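Local coordinates for L0028 (Mitochondria associated protein) (Escherichia coli, PDB 3GCG), which probably acts as a type III secreted effector of the WxxxE family that activates a host Rho-type GTPase by promoting nucleotide exchange, at residues Gln26-Val31 against Gln41-Gln46; Thr50-Thr55 against Asn85-Pro90; Asn57-Asp62 against Glu154-Thr159; Arg81-Ala86 against Gln160-Glu165. All blocks are in the same frame, centred on the assembly; numbering follows the deposited sequence.

Contact 1: residues Gln26-Val31 against Gln41-Gln46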
# COMPACT_ATOMS: atom_id res chain seq x y z
N GLN B 26 16.09 15.12 4.14
CA GLN B 26 15.05 15.44 3.17
C GLN B 26 13.75 14.73 3.56
O GLN B 26 12.66 15.24 3.33
CB GLN B 26 15.50 15.04 1.76
CG GLN B 26 16.59 15.96 1.20
CD GLN B 26 17.02 15.59 -0.22
OE1 GLN B 26 16.26 14.98 -0.97
NE2 GLN B 26 18.23 15.99 -0.59
N LEU B 27 13.87 13.55 4.15
CA LEU B 27 12.70 12.80 4.59
C LEU B 27 12.09 13.55 5.79
O LEU B 27 10.88 13.75 5.86
CB LEU B 27 13.10 11.39 5.02
CG LEU B 27 12.04 10.32 5.28
CD1 LEU B 27 12.56 9.40 6.36
CD2 LEU B 27 10.71 10.92 5.72
N LEU B 28 12.95 13.96 6.72
CA LEU B 28 12.49 14.69 7.91
C LEU B 28 11.84 16.01 7.52
O LEU B 28 10.82 16.40 8.10
CB LEU B 28 13.67 14.93 8.85
CG LEU B 28 14.20 13.63 9.46
CD1 LEU B 28 15.46 13.90 10.27
CD2 LEU B 28 13.12 13.00 10.32
N GLN B 29 12.41 16.69 6.54
CA GLN B 29 11.85 17.96 6.08
C GLN B 29 10.43 17.73 5.59
O GLN B 29 9.53 18.51 5.90
CB GLN B 29 12.67 18.55 4.94
CG GLN B 29 13.98 19.19 5.36
CD GLN B 29 14.59 20.02 4.25
OE1 GLN B 29 13.96 20.95 3.74
NE2 GLN B 29 15.81 19.68 3.86
N ALA B 30 10.24 16.67 4.81
CA ALA B 30 8.92 16.35 4.26
C ALA B 30 7.93 16.10 5.40
O ALA B 30 6.78 16.52 5.34
CB ALA B 30 9.01 15.12 3.35
N VAL B 31 8.40 15.42 6.44
CA VAL B 31 7.55 15.13 7.59
C VAL B 31 7.09 16.44 8.26
O VAL B 31 5.92 16.59 8.62
CB VAL B 31 8.31 14.28 8.64
CG1 VAL B 31 7.46 14.12 9.89
CG2 VAL B 31 8.67 12.92 8.05
N GLN B 41 8.12 13.43 15.89
CA GLN B 41 7.97 12.40 16.92
C GLN B 41 6.89 11.38 16.56
O GLN B 41 7.12 10.18 16.61
CB GLN B 41 7.60 13.04 18.26
CG GLN B 41 8.39 14.28 18.63
CD GLN B 41 7.78 14.99 19.84
OE1 GLN B 41 6.58 15.32 19.84
NE2 GLN B 41 8.59 15.23 20.87
N GLN B 42 5.71 11.88 16.24
CA GLN B 42 4.61 11.00 15.89
C GLN B 42 4.98 10.17 14.67
O GLN B 42 4.82 8.94 14.67
CB GLN B 42 3.35 11.82 15.64
CG GLN B 42 2.96 12.65 16.85
CD GLN B 42 2.96 11.83 18.13
OE1 GLN B 42 2.17 10.90 18.27
NE2 GLN B 42 3.85 12.18 19.06
N TRP B 43 5.51 10.83 13.65
CA TRP B 43 5.94 10.13 12.45
C TRP B 43 6.92 9.01 12.81
O TRP B 43 6.81 7.89 12.33
CB TRP B 43 6.61 11.08 11.46
CG TRP B 43 7.25 10.33 10.33
CD1 TRP B 43 6.63 9.81 9.23
CD2 TRP B 43 8.62 9.90 10.25
NE1 TRP B 43 7.51 9.08 8.48
CE2 TRP B 43 8.74 9.12 9.08
CE3 TRP B 43 9.75 10.10 11.05
CZ2 TRP B 43 9.95 8.54 8.69
CZ3 TRP B 43 10.95 9.52 10.67
CH2 TRP B 43 11.04 8.75 9.49
N PHE B 44 7.90 9.34 13.66
CA PHE B 44 8.91 8.37 14.07
C PHE B 44 8.28 7.13 14.71
O PHE B 44 8.63 6.00 14.37
CB PHE B 44 9.90 9.00 15.06
CG PHE B 44 11.06 8.11 15.41
CD1 PHE B 44 12.16 8.01 14.56
CD2 PHE B 44 11.05 7.36 16.59
CE1 PHE B 44 13.24 7.15 14.88
CE2 PHE B 44 12.12 6.51 16.92
CZ PHE B 44 13.21 6.40 16.06
N GLN B 45 7.36 7.36 15.65
CA GLN B 45 6.67 6.28 16.34
C GLN B 45 5.92 5.37 15.36
O GLN B 45 6.06 4.14 15.40
CB GLN B 45 5.68 6.85 17.37
CG GLN B 45 6.33 7.38 18.64
CD GLN B 45 5.31 7.89 19.67
OE1 GLN B 45 4.40 7.17 20.08
NE2 GLN B 45 5.47 9.15 20.08
N GLN B 46 5.13 5.98 14.49
CA GLN B 46 4.34 5.23 13.51
C GLN B 46 5.19 4.44 12.53
O GLN B 46 4.92 3.26 12.28
CB GLN B 46 3.43 6.18 12.74
CG GLN B 46 2.60 7.07 13.64
CD GLN B 46 1.43 7.69 12.90
OE1 GLN B 46 1.46 7.83 11.67
NE2 GLN B 46 0.40 8.08 13.65

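Contact 2: residues Thr50-Thr55 against Asn85-Pro90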
# COMPACT_ATOMS: atom_id res chain seq x y z
N THR B 50 5.62 0.39 12.09
CA THR B 50 5.21 -0.02 10.75
C THR B 50 6.33 -0.76 10.00
O THR B 50 6.10 -1.84 9.45
CB THR B 50 4.76 1.18 9.90
OG1 THR B 50 3.52 1.68 10.42
CG2 THR B 50 4.56 0.77 8.44
N TYR B 51 7.53 -0.18 9.98
CA TYR B 51 8.68 -0.78 9.30
C TYR B 51 9.05 -2.13 9.92
O TYR B 51 9.36 -3.09 9.21
CB TYR B 51 9.90 0.14 9.37
CG TYR B 51 11.06 -0.37 8.54
CD1 TYR B 51 11.20 0.01 7.20
CD2 TYR B 51 11.96 -1.30 9.06
CE1 TYR B 51 12.20 -0.53 6.41
CE2 TYR B 51 12.96 -1.86 8.27
CZ TYR B 51 13.08 -1.47 6.94
OH TYR B 51 14.06 -2.04 6.16
N ILE B 52 9.03 -2.19 11.24
CA ILE B 52 9.35 -3.41 11.96
C ILE B 52 8.28 -4.48 11.71
O ILE B 52 8.61 -5.65 11.52
CB ILE B 52 9.46 -3.15 13.46
CG1 ILE B 52 10.65 -2.22 13.74
CG2 ILE B 52 9.62 -4.46 14.22
CD1 ILE B 52 10.71 -1.74 15.19
N SER B 53 7.01 -4.06 11.71
CA SER B 53 5.89 -4.98 11.48
C SER B 53 5.94 -5.54 10.07
O SER B 53 5.63 -6.71 9.85
CB SER B 53 4.55 -4.27 11.66
OG SER B 53 4.34 -3.91 13.01
N ARG B 54 6.32 -4.71 9.12
CA ARG B 54 6.40 -5.17 7.75
C ARG B 54 7.58 -6.14 7.63
O ARG B 54 7.49 -7.15 6.94
CB ARG B 54 6.50 -3.97 6.80
CG ARG B 54 7.82 -3.71 6.15
CD ARG B 54 7.89 -4.31 4.77
NE ARG B 54 9.05 -3.80 4.05
CZ ARG B 54 9.09 -2.62 3.43
NH1 ARG B 54 8.02 -1.83 3.42
NH2 ARG B 54 10.22 -2.22 2.85
N THR B 55 8.67 -5.84 8.34
CA THR B 55 9.85 -6.72 8.33
C THR B 55 9.40 -8.08 8.86
O THR B 55 9.78 -9.12 8.33
CB THR B 55 10.98 -6.17 9.24
OG1 THR B 55 11.45 -4.93 8.72
CG2 THR B 55 12.15 -7.14 9.29
N ASN B 85 7.26 -8.80 22.40
CA ASN B 85 7.88 -8.90 23.71
C ASN B 85 9.40 -8.86 23.61
O ASN B 85 10.05 -8.15 24.37
CB ASN B 85 7.49 -10.20 24.42
CG ASN B 85 6.00 -10.32 24.65
OD1 ASN B 85 5.31 -9.32 24.87
ND2 ASN B 85 5.49 -11.55 24.63
N ALA B 86 9.94 -9.63 22.68
CA ALA B 86 11.39 -9.70 22.48
C ALA B 86 12.01 -8.35 22.14
O ALA B 86 13.13 -8.06 22.56
CB ALA B 86 11.71 -10.71 21.40
N LEU B 87 11.29 -7.54 21.37
CA LEU B 87 11.79 -6.24 20.96
C LEU B 87 11.37 -5.12 21.90
O LEU B 87 11.94 -4.03 21.87
CB LEU B 87 11.28 -5.89 19.56
CG LEU B 87 11.67 -6.79 18.39
CD1 LEU B 87 11.01 -6.28 17.10
CD2 LEU B 87 13.18 -6.81 18.25
N GLN B 88 10.38 -5.39 22.74
CA GLN B 88 9.89 -4.37 23.65
C GLN B 88 9.47 -3.21 22.77
O GLN B 88 9.86 -2.06 23.00
CB GLN B 88 10.99 -3.92 24.62
CG GLN B 88 11.29 -4.92 25.71
CD GLN B 88 10.09 -5.21 26.59
OE1 GLN B 88 9.48 -4.29 27.15
NE2 GLN B 88 9.73 -6.48 26.71
N GLN B 89 8.70 -3.52 21.74
CA GLN B 89 8.22 -2.52 20.80
C GLN B 89 6.82 -2.90 20.36
O GLN B 89 6.56 -4.05 20.00
CB GLN B 89 9.13 -2.48 19.57
CG GLN B 89 9.36 -1.10 18.95
CD GLN B 89 10.47 -0.35 19.65
OE1 GLN B 89 10.30 0.16 20.76
NE2 GLN B 89 11.63 -0.28 19.00
N PRO B 90 5.88 -1.94 20.38
CA PRO B 90 4.52 -2.28 19.94
C PRO B 90 4.53 -2.55 18.43
O PRO B 90 5.21 -1.85 17.68
CB PRO B 90 3.72 -1.04 20.30
CG PRO B 90 4.73 0.06 20.12
CD PRO B 90 5.96 -0.53 20.78

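Contact 3: residues Asn57-Asp62 against Glu154-Thr159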
# COMPACT_ATOMS: atom_id res chain seq x y z
N ASN B 57 6.21 -9.30 8.89
CA ASN B 57 5.30 -9.90 7.92
C ASN B 57 6.03 -10.46 6.71
O ASN B 57 5.63 -11.46 6.13
CB ASN B 57 4.25 -8.89 7.46
CG ASN B 57 3.02 -8.90 8.33
OD1 ASN B 57 2.48 -9.96 8.63
ND2 ASN B 57 2.56 -7.73 8.74
N ARG B 58 7.11 -9.79 6.34
CA ARG B 58 7.94 -10.18 5.21
C ARG B 58 8.60 -11.52 5.52
O ARG B 58 8.72 -12.39 4.65
CB ARG B 58 9.02 -9.12 4.99
CG ARG B 58 9.50 -8.99 3.57
CD ARG B 58 9.45 -7.52 3.17
NE ARG B 58 9.05 -7.38 1.77
CZ ARG B 58 9.88 -7.47 0.74
NH1 ARG B 58 11.18 -7.68 0.93
NH2 ARG B 58 9.40 -7.37 -0.48
N THR B 59 9.05 -11.67 6.76
CA THR B 59 9.71 -12.90 7.18
C THR B 59 8.69 -14.04 7.18
O THR B 59 9.00 -15.18 6.83
CB THR B 59 10.33 -12.75 8.59
OG1 THR B 59 11.23 -11.64 8.60
CG2 THR B 59 11.08 -14.00 8.98
N LEU B 60 7.46 -13.72 7.59
CA LEU B 60 6.41 -14.73 7.60
C LEU B 60 6.08 -15.15 6.18
O LEU B 60 5.89 -16.33 5.91
CB LEU B 60 5.16 -14.18 8.30
CG LEU B 60 5.22 -14.21 9.82
CD1 LEU B 60 4.07 -13.43 10.43
CD2 LEU B 60 5.20 -15.65 10.28
N ASP B 61 6.01 -14.17 5.27
CA ASP B 61 5.72 -14.46 3.87
C ASP B 61 6.78 -15.40 3.29
O ASP B 61 6.45 -16.37 2.61
CB ASP B 61 5.71 -13.17 3.02
CG ASP B 61 4.45 -12.32 3.24
OD1 ASP B 61 3.36 -12.87 3.47
OD2 ASP B 61 4.56 -11.08 3.14
N ASP B 62 8.05 -15.09 3.56
CA ASP B 62 9.14 -15.91 3.06
C ASP B 62 9.07 -17.32 3.61
O ASP B 62 9.36 -18.29 2.91
CB ASP B 62 10.48 -15.28 3.39
CG ASP B 62 10.77 -14.06 2.54
OD1 ASP B 62 10.22 -13.96 1.42
OD2 ASP B 62 11.56 -13.19 2.98
N GLU B 154 18.43 -8.67 12.85
CA GLU B 154 18.06 -9.10 14.18
C GLU B 154 16.55 -9.37 14.23
O GLU B 154 16.12 -10.43 14.69
CB GLU B 154 18.47 -8.03 15.20
CG GLU B 154 19.91 -7.58 15.03
CD GLU B 154 20.40 -6.69 16.15
OE1 GLU B 154 19.70 -5.70 16.47
OE2 GLU B 154 21.48 -6.98 16.71
N ILE B 155 15.76 -8.42 13.74
CA ILE B 155 14.31 -8.56 13.70
C ILE B 155 13.94 -9.87 12.99
O ILE B 155 13.11 -10.64 13.47
CB ILE B 155 13.66 -7.37 12.95
CG1 ILE B 155 13.90 -6.08 13.73
CG2 ILE B 155 12.18 -7.60 12.75
CD1 ILE B 155 13.50 -4.84 12.96
N LYS B 156 14.57 -10.11 11.84
CA LYS B 156 14.33 -11.33 11.06
C LYS B 156 14.63 -12.60 11.85
O LYS B 156 13.84 -13.54 11.86
CB LYS B 156 15.21 -11.34 9.81
CG LYS B 156 14.75 -10.42 8.68
CD LYS B 156 15.53 -10.72 7.40
CE LYS B 156 15.02 -9.89 6.23
NZ LYS B 156 15.70 -10.24 4.94
N ALA B 157 15.79 -12.62 12.50
CA ALA B 157 16.21 -13.78 13.29
C ALA B 157 15.25 -14.03 14.45
O ALA B 157 14.80 -15.15 14.68
CB ALA B 157 17.63 -13.57 13.82
N ILE B 158 14.93 -12.97 15.18
CA ILE B 158 14.00 -13.07 16.29
C ILE B 158 12.67 -13.64 15.80
O ILE B 158 12.09 -14.52 16.43
CB ILE B 158 13.76 -11.69 16.93
CG1 ILE B 158 15.06 -11.21 17.60
CG2 ILE B 158 12.61 -11.76 17.92
CD1 ILE B 158 14.96 -9.82 18.20
N THR B 159 12.20 -13.15 14.66
CA THR B 159 10.94 -13.62 14.08
C THR B 159 11.04 -15.10 13.71
O THR B 159 10.14 -15.89 14.02
CB THR B 159 10.57 -12.81 12.81
OG1 THR B 159 10.42 -11.43 13.16
CG2 THR B 159 9.26 -13.33 12.22

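Contact 4: residues Arg81-Ala86 against Gln160-Glu165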
# COMPACT_ATOMS: atom_id res chain seq x y z
N ARG B 81 3.13 -11.07 18.92
CA ARG B 81 3.28 -10.70 20.32
C ARG B 81 4.65 -11.17 20.82
O ARG B 81 5.32 -10.47 21.60
CB ARG B 81 2.18 -11.34 21.18
CG ARG B 81 1.59 -10.39 22.22
CD ARG B 81 2.67 -9.52 22.89
NE ARG B 81 2.10 -8.54 23.81
CZ ARG B 81 2.77 -7.52 24.34
NH1 ARG B 81 4.05 -7.33 24.05
NH2 ARG B 81 2.16 -6.68 25.17
N ALA B 82 5.08 -12.34 20.36
CA ALA B 82 6.38 -12.88 20.75
C ALA B 82 7.47 -11.93 20.28
O ALA B 82 8.38 -11.59 21.04
CB ALA B 82 6.58 -14.26 20.14
N VAL B 83 7.39 -11.49 19.03
CA VAL B 83 8.39 -10.57 18.51
C VAL B 83 8.24 -9.24 19.23
O VAL B 83 9.22 -8.53 19.46
CB VAL B 83 8.21 -10.32 17.01
CG1 VAL B 83 9.10 -9.17 16.57
CG2 VAL B 83 8.56 -11.58 16.25
N GLU B 84 7.00 -8.93 19.60
CA GLU B 84 6.68 -7.70 20.30
C GLU B 84 7.36 -7.69 21.67
O GLU B 84 7.98 -6.69 22.05
CB GLU B 84 5.15 -7.60 20.45
CG GLU B 84 4.62 -6.24 20.85
CD GLU B 84 3.13 -6.10 20.56
OE1 GLU B 84 2.34 -6.95 21.03
OE2 GLU B 84 2.74 -5.14 19.86
N ASN B 85 7.26 -8.80 22.40
CA ASN B 85 7.88 -8.90 23.71
C ASN B 85 9.40 -8.86 23.61
O ASN B 85 10.05 -8.15 24.37
CB ASN B 85 7.49 -10.20 24.42
CG ASN B 85 6.00 -10.32 24.65
OD1 ASN B 85 5.31 -9.32 24.87
ND2 ASN B 85 5.49 -11.55 24.63
N ALA B 86 9.94 -9.63 22.68
CA ALA B 86 11.39 -9.70 22.48
C ALA B 86 12.01 -8.35 22.14
O ALA B 86 13.13 -8.06 22.56
CB ALA B 86 11.71 -10.71 21.40
N GLN B 160 12.13 -15.47 13.03
CA GLN B 160 12.35 -16.86 12.63
C GLN B 160 12.23 -17.79 13.83
O GLN B 160 11.65 -18.87 13.75
CB GLN B 160 13.75 -17.02 12.01
CG GLN B 160 13.90 -16.44 10.61
CD GLN B 160 15.29 -16.63 10.04
OE1 GLN B 160 16.28 -16.16 10.60
NE2 GLN B 160 15.37 -17.33 8.90
N ASN B 161 12.80 -17.34 14.95
CA ASN B 161 12.78 -18.11 16.18
C ASN B 161 11.36 -18.18 16.74
O ASN B 161 11.01 -19.13 17.44
CB ASN B 161 13.72 -17.48 17.21
CG ASN B 161 14.29 -18.49 18.18
OD1 ASN B 161 13.94 -18.50 19.36
ND2 ASN B 161 15.17 -19.36 17.68
N ALA B 162 10.55 -17.17 16.45
CA ALA B 162 9.16 -17.14 16.91
C ALA B 162 8.39 -18.15 16.06
O ALA B 162 7.62 -18.97 16.58
CB ALA B 162 8.56 -15.75 16.74
N ILE B 163 8.59 -18.08 14.75
CA ILE B 163 7.92 -19.00 13.84
C ILE B 163 8.25 -20.44 14.26
O ILE B 163 7.36 -21.30 14.33
CB ILE B 163 8.40 -18.77 12.39
CG1 ILE B 163 7.97 -17.38 11.92
CG2 ILE B 163 7.82 -19.85 11.47
CD1 ILE B 163 8.49 -17.01 10.54
N LEU B 164 9.52 -20.70 14.53
CA LEU B 164 9.94 -22.03 14.94
C LEU B 164 9.22 -22.46 16.22
O LEU B 164 8.76 -23.59 16.34
CB LEU B 164 11.45 -22.05 15.19
CG LEU B 164 12.21 -23.17 14.47
CD1 LEU B 164 13.65 -23.20 14.98
CD2 LEU B 164 11.53 -24.52 14.73
N GLU B 165 9.14 -21.54 17.18
CA GLU B 165 8.49 -21.83 18.45
C GLU B 165 6.98 -22.02 18.37
O GLU B 165 6.44 -22.92 19.02
CB GLU B 165 8.80 -20.71 19.44
CG GLU B 165 8.26 -20.97 20.83
CD GLU B 165 8.53 -19.81 21.77
OE1 GLU B 165 9.51 -19.08 21.52
OE2 GLU B 165 7.79 -19.64 22.75

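Contact 1: residues Gln26-Val31 against Gln41-Gln46
Trp43, in the first turns of helix 41-67, is the residue that meets Leu27, Leu28 and Val31 of helix 20-32, and it does so with nearly the whole indole. Its CB already touches Val31 CG1 at 3.5 Å. The ring then runs beneath the other valine branch: Val31 CG2 stands 3.7 Å from the centroid of the five-membered ring, only 9° off the normal, a CH-pi contact over the face. With chi1 at 174°, CG1 of Val31 trans to its amide nitrogen, both methyls are set against the indole. Farther out, Leu27 CD1 approaches obliquely, 3.5 Å from Trp43 CH2, and Leu28 CD2 lies 4.1 Å from Trp43 CZ3. The segment axes approach to 10.8 Å, a gap that a large flat ring fills well. Trp43 is the tryptophan of the WxxxE signature of this effector family. The one polar atom of the indole, NE1, is hydrogen-bonded to Ser99 at the start of helix 99-105, so the same ring also ties in a second element. Next along, the ring of Phe44 stacks on Phe147. Gln46, one turn past Trp43, is hydrogen-bonded through both ends of its amide to the other protein chain of the assembly.

Contact 2: residues Thr50-Thr55 against Asn85-Pro90
Ile52 meets Leu87 and Gln89 with separate branches, and these two touches make up the contact. Its CG2 lies 3.7 Å from Leu87 CD1, the two side chains sliding past each other in opposite directions. Its CD1 reaches Gln89 CG at 4.0 Å, where the side chains cross at about a right angle. A chi1 of -65° in Ile52 places CG2 opposite the amide nitrogen and sets CG1 beside that nitrogen, opposite the carbonyl carbon, with CD1 beyond it, which is how one branched residue serves two partners. Gln89 contributes its methylene chain, bent at chi2, and so gives an apolar surface from a residue with a polar end.

What holds Leu87 and Gln89 side by side is the way helix 73-87 stops. Gln88 takes a positive phi of 57° as the C-prime residue of a Schellman motif, in which Gln89 N turns back to Glu84 O and Gln88 N makes a weak bond of 3.2 Å to Asn85 O. The side chain of Gln88 folds back as well: its NE2 donates to Asn85 O at 2.9 Å, onto a lone pair in the carbonyl plane, though the bond is bent at the donor, with an N-H...O angle of 134°. On the other segment, Thr55 OG1 bonds to Tyr51 O at 2.8 Å, settling a buried hydroxyl within its own helix.

Ser53 OG, bonded to Asp92 N, fastens the loop after helix 73-87 to helix 41-67. Around this, Phe143 of helix 124-146 packs on Ile52, while Ile158 of helix 152-166 covers Leu87.

Contact 3: residues Asn57-Asp62 against Glu154-Thr159
Thr59 and Thr159 meet where helix 152-166 packs against helix 41-67, the long helix that runs through this all-helical, V-shaped fold, which resembles that of SopE-type exchange factors. The backbones come close here, with Thr59 CA and Lys156 CA 6.2 Å apart, and small beta-branched residues suit so narrow a gap. The two threonines reach toward each other tip to tip, Thr59 CG2 standing 3.8 Å from Thr159 CG2. In both, chi1 near -60° sends the methyl opposite the amide nitrogen and out to the partner, while the hydroxyl stays beside its own backbone.

Lys156 adds the edge of the contact. Its CG passes 3.7 Å from Thr59 OG1, so the aliphatic part of the lysine lies obliquely across the threonine, and the extended chain carries NZ outward. NZ ends 5.4 Å from Asp62 OD2, too far for a salt bridge, although the opposite charges may still attract weakly; Asp62 is instead paired with Arg65. Helix 41-67 also faces the other protein chain of the assembly: an acidic side chain of that other chain pairs with Arg58, and Asp61 accepts hydrogen bonds from it.

Neither threonine hydroxyl bonds across the interface. Thr59 OG1 is bonded to Thr55 O one turn earlier, and Thr159 does the same in its own helix. Ile155 O is thus gripped from opposite faces of its plane, by Thr159 N at 2.9 Å and by Thr159 OG1 at 2.8 Å, the hydroxyl lying 38° out of the carbonyl plane.

Contact 4: residues Arg81-Ala86 against Gln160-Glu165
Ala82 and Ala162 face each other where helix 73-87 packs against helix 152-166, two members of the helical bundle in one arm of the fold. The contact is small and apolar. Ala82 CB lies 4.2 Å from Ala162 CB, and the CA atoms of these two residues, 6.4 Å apart, are the nearest pair between the two segments. A side chain of a single methyl on each helix suits so close an approach. Ala162 is shared: its CB is also 4.2 Å from Val83 CG2, so a single methyl sits against two consecutive residues of the opposite helix.

Val83 meets it from the flank. Its chi1 of 170° puts CG1 trans to the amide nitrogen and CG2 beside that nitrogen, and it is the second branch that reaches Ala162. Further apolar cover comes from neighbouring turns: Val83 rests on Val56 of helix 41-67 and on Thr159, and Ala162 on Ile79. A beta-branched residue therefore occupies the buried side of helix 73-87, where three helices converge, while alanine lies where helix 73-87 and helix 152-166 come closest in these segments.

The polar groups do not bond across to the other segment. Backbone bonds such as Ala86 N to Ala82 O, 3.0 Å, keep the turns regular. On the far side of helix 73-87 from Ala162, Arg81 and Glu84 form a salt bridge, and Glu84 OE2 accepts from Leu91 N in the following loop. Glu84 OE1 sits 3.2 Å from Arg81 NE but 3.0 Å above the guanidinium plane, a pairing that rests on electrostatics and not on a directed hydrogen bond.

Helix 41-67 is the common element of contacts 1, 2 and 3, engaging helix 20-32, the end of helix 73-87 and helix 152-166 in turn. Contact 4 joins the last two of these partners to each other, so contacts 2, 3 and 4, with centres 9 to 10 Å apart, form one cluster. Contact 1 stands apart, its centre about 25 Å from that of contact 3. All are mainly apolar. Contact 2 lies nearest the chain's centre and contact 4 farthest out, while Lys156 brings the edge of contact 3 to the surface. A broad indole bridges separated helices in contact 1, branched aliphatics meet a helix terminus in contact 2, and threonines and alanines allow close backbones in contacts 3 and 4.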